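Local coordinates for rhodanese domain-containing protein (Thermoplasma volcanium GSS1, PDB 3GK5) that is of unknown function but contains a rhodanese-like domain, the fold found in sulfurtransferases and related enzymes, so it may handle sulfur in a similar way, at residues A[61-65]-A[87-91]. Numbering follows the deposited sequence.
Sequences ICAHG and GGIQS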
ATOM      1  N   ILE A  61       0.380   1.604  -0.066  1.00 11.45           N
ATOM      2  CA  ILE A  61       0.178   2.511  -1.163  1.00  9.12           C
ATOM      3  C   ILE A  61      -0.906   3.519  -0.881  1.00 11.38           C
ATOM      4  O   ILE A  61      -1.841   3.272  -0.127  1.00 21.98           O
ATOM      5  CB  ILE A  61      -0.158   1.751  -2.437  1.00 10.00           C
ATOM      6  CG1 ILE A  61       0.036   2.669  -3.651  1.00 10.57           C
ATOM      7  CG2 ILE A  61      -1.569   1.224  -2.349  1.00 13.64           C
ATOM      8  CD1 ILE A  61       0.530   1.930  -4.902  1.00  9.47           C
ATOM      9  N   CYS A  62      -0.775   4.659  -1.523  1.00 14.71           N
ATOM     10  CA  CYS A  62      -1.711   5.743  -1.338  1.00 25.52           C
ATOM     11  C   CYS A  62      -2.051   6.348  -2.705  1.00 21.13           C
ATOM     12  O   CYS A  62      -1.592   5.851  -3.727  1.00 28.03           O
ATOM     13  CB  CYS A  62      -1.031   6.753  -0.433  1.00 25.21           C
ATOM     14  SG  CYS A  62      -1.977   8.142  -0.102  1.00 36.55           S
ATOM     15  N   ALA A  63      -2.851   7.403  -2.750  1.00 23.11           N
ATOM     16  CA  ALA A  63      -3.158   8.001  -4.049  1.00 29.05           C
ATOM     17  C   ALA A  63      -1.907   8.702  -4.555  1.00 24.75           C
ATOM     18  O   ALA A  63      -1.528   8.554  -5.719  1.00 22.97           O
ATOM     19  CB  ALA A  63      -4.318   9.004  -3.944  1.00 23.63           C
ATOM     20  N   HIS A  64      -1.264   9.458  -3.667  1.00 26.64           N
ATOM     21  CA  HIS A  64      -0.051  10.190  -4.016  1.00 34.30           C
ATOM     22  C   HIS A  64       1.109   9.903  -3.076  1.00 24.28           C
ATOM     23  O   HIS A  64       2.258  10.149  -3.427  1.00 31.97           O
ATOM     24  CB  HIS A  64      -0.330  11.691  -4.040  1.00 41.91           C
ATOM     25  CG  HIS A  64      -1.550  12.057  -4.818  1.00 50.50           C
ATOM     26  ND1 HIS A  64      -2.758  12.337  -4.215  1.00 46.38           N
ATOM     27  CD2 HIS A  64      -1.768  12.126  -6.152  1.00 53.58           C
ATOM     28  CE1 HIS A  64      -3.667  12.562  -5.145  1.00 57.10           C
ATOM     29  NE2 HIS A  64      -3.094  12.440  -6.330  1.00 54.46           N
ATOM     30  N   GLY A  65       0.803   9.399  -1.883  1.00 25.40           N
ATOM     31  CA  GLY A  65       1.848   9.071  -0.929  1.00 25.76           C
ATOM     32  C   GLY A  65       1.801   9.810   0.397  1.00 28.29           C
ATOM     33  O   GLY A  65       2.579   9.525   1.308  1.00 34.42           O
ATOM     34  N   GLY A  87       5.190   7.951  -4.698  1.00 27.40           N
ATOM     35  CA  GLY A  87       4.307   8.429  -5.744  1.00 26.38           C
ATOM     36  C   GLY A  87       2.869   7.947  -5.668  1.00 28.51           C
ATOM     37  O   GLY A  87       2.006   8.433  -6.404  1.00 33.08           O
ATOM     38  N   GLY A  88       2.606   6.996  -4.780  1.00 22.86           N
ATOM     39  CA  GLY A  88       1.261   6.465  -4.655  1.00 16.90           C
ATOM     40  C   GLY A  88       0.921   5.587  -5.843  1.00 20.98           C
ATOM     41  O   GLY A  88       1.809   5.145  -6.580  1.00 23.86           O
ATOM     42  N   ILE A  89      -0.366   5.321  -6.029  1.00 20.70           N
ATOM     43  CA  ILE A  89      -0.814   4.505  -7.149  1.00 24.83           C
ATOM     44  C   ILE A  89      -0.863   5.408  -8.385  1.00 28.41           C
ATOM     45  O   ILE A  89      -0.954   4.935  -9.515  1.00 36.70           O
ATOM     46  CB  ILE A  89      -2.204   3.893  -6.859  1.00 20.31           C
ATOM     47  CG1 ILE A  89      -2.499   2.760  -7.835  1.00 23.27           C
ATOM     48  CG2 ILE A  89      -3.278   4.962  -6.963  1.00 36.78           C
ATOM     49  CD1 ILE A  89      -3.661   1.870  -7.397  1.00  6.15           C
ATOM     50  N   GLN A  90      -0.802   6.718  -8.156  1.00 32.90           N
ATOM     51  CA  GLN A  90      -0.799   7.673  -9.252  1.00 30.68           C
ATOM     52  C   GLN A  90       0.466   7.399 -10.057  1.00 29.70           C
ATOM     53  O   GLN A  90       0.410   7.192 -11.262  1.00 33.27           O
ATOM     54  CB  GLN A  90      -0.775   9.107  -8.715  1.00 36.92           C
ATOM     55  CG  GLN A  90      -0.491  10.164  -9.778  1.00 50.56           C
ATOM     56  CD  GLN A  90      -0.298  11.560  -9.197  1.00 63.81           C
ATOM     57  OE1 GLN A  90       0.538  11.770  -8.315  1.00 65.98           O
ATOM     58  NE2 GLN A  90      -1.062  12.523  -9.703  1.00 67.75           N
ATOM     59  N   SER A  91       1.603   7.385  -9.367  1.00 29.83           N
ATOM     60  CA  SER A  91       2.890   7.135  -9.997  1.00 25.72           C
ATOM     61  C   SER A  91       2.885   5.766 -10.655  1.00 29.63           C
ATOM     62  O   SER A  91       3.351   5.597 -11.781  1.00 34.94           O
ATOM     63  CB  SER A  91       3.998   7.201  -8.945  1.00 29.98           C
ATOM     64  OG  SER A  91       5.235   6.749  -9.468  1.00 41.76           O
TER
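With chi1 at -164°, I61 sets CG1 opposite its own N and runs CD1 out to the start of helix 88-94, while Q90, its CG likewise turned away from N (chi1 168°), stretches its amide out to the ring of H64. I61 CD1 lies 3.9 Å from I89 CB, and I61 CG1 packs on the peptide joining G88 to I89, 3.6 Å from I89 N. With an alanine at I61, CG1 and CD1 are gone, and a gap would probably open beside the G88-I89 peptide, depriving I89 CB of an apolar neighbour on that side.

Two backbone bonds tie the loop to the first turn of the helix. I89 N gives its hydrogen to C62 O at 2.7 Å, and Q90 N makes a longer bond, 3.1 Å, to A63 O. G88 slides its CA to 3.1 Å from C62 O, and any side chain there would collide with the carbonyls of C62 and A63. On the more exposed side, Q90 OE1 meets H64 CD2 at 3.2 Å, at the ring edge, with amide and ring planes 70° apart; A63 CB lies over one face of the H64 ring, toward its rim.

Within the loop, C62 SG accepts a long hydrogen bond from G65 N. The loop that opens at C62 and runs into R67, between a strand and a helix, is consistent with the active-site loop of rhodanese domains. It carries central strand 58-61 into helix 66-76, whose R67 and S68 touch C62, and I61 also packs on V20 and D22 of neighbouring strand 19-22.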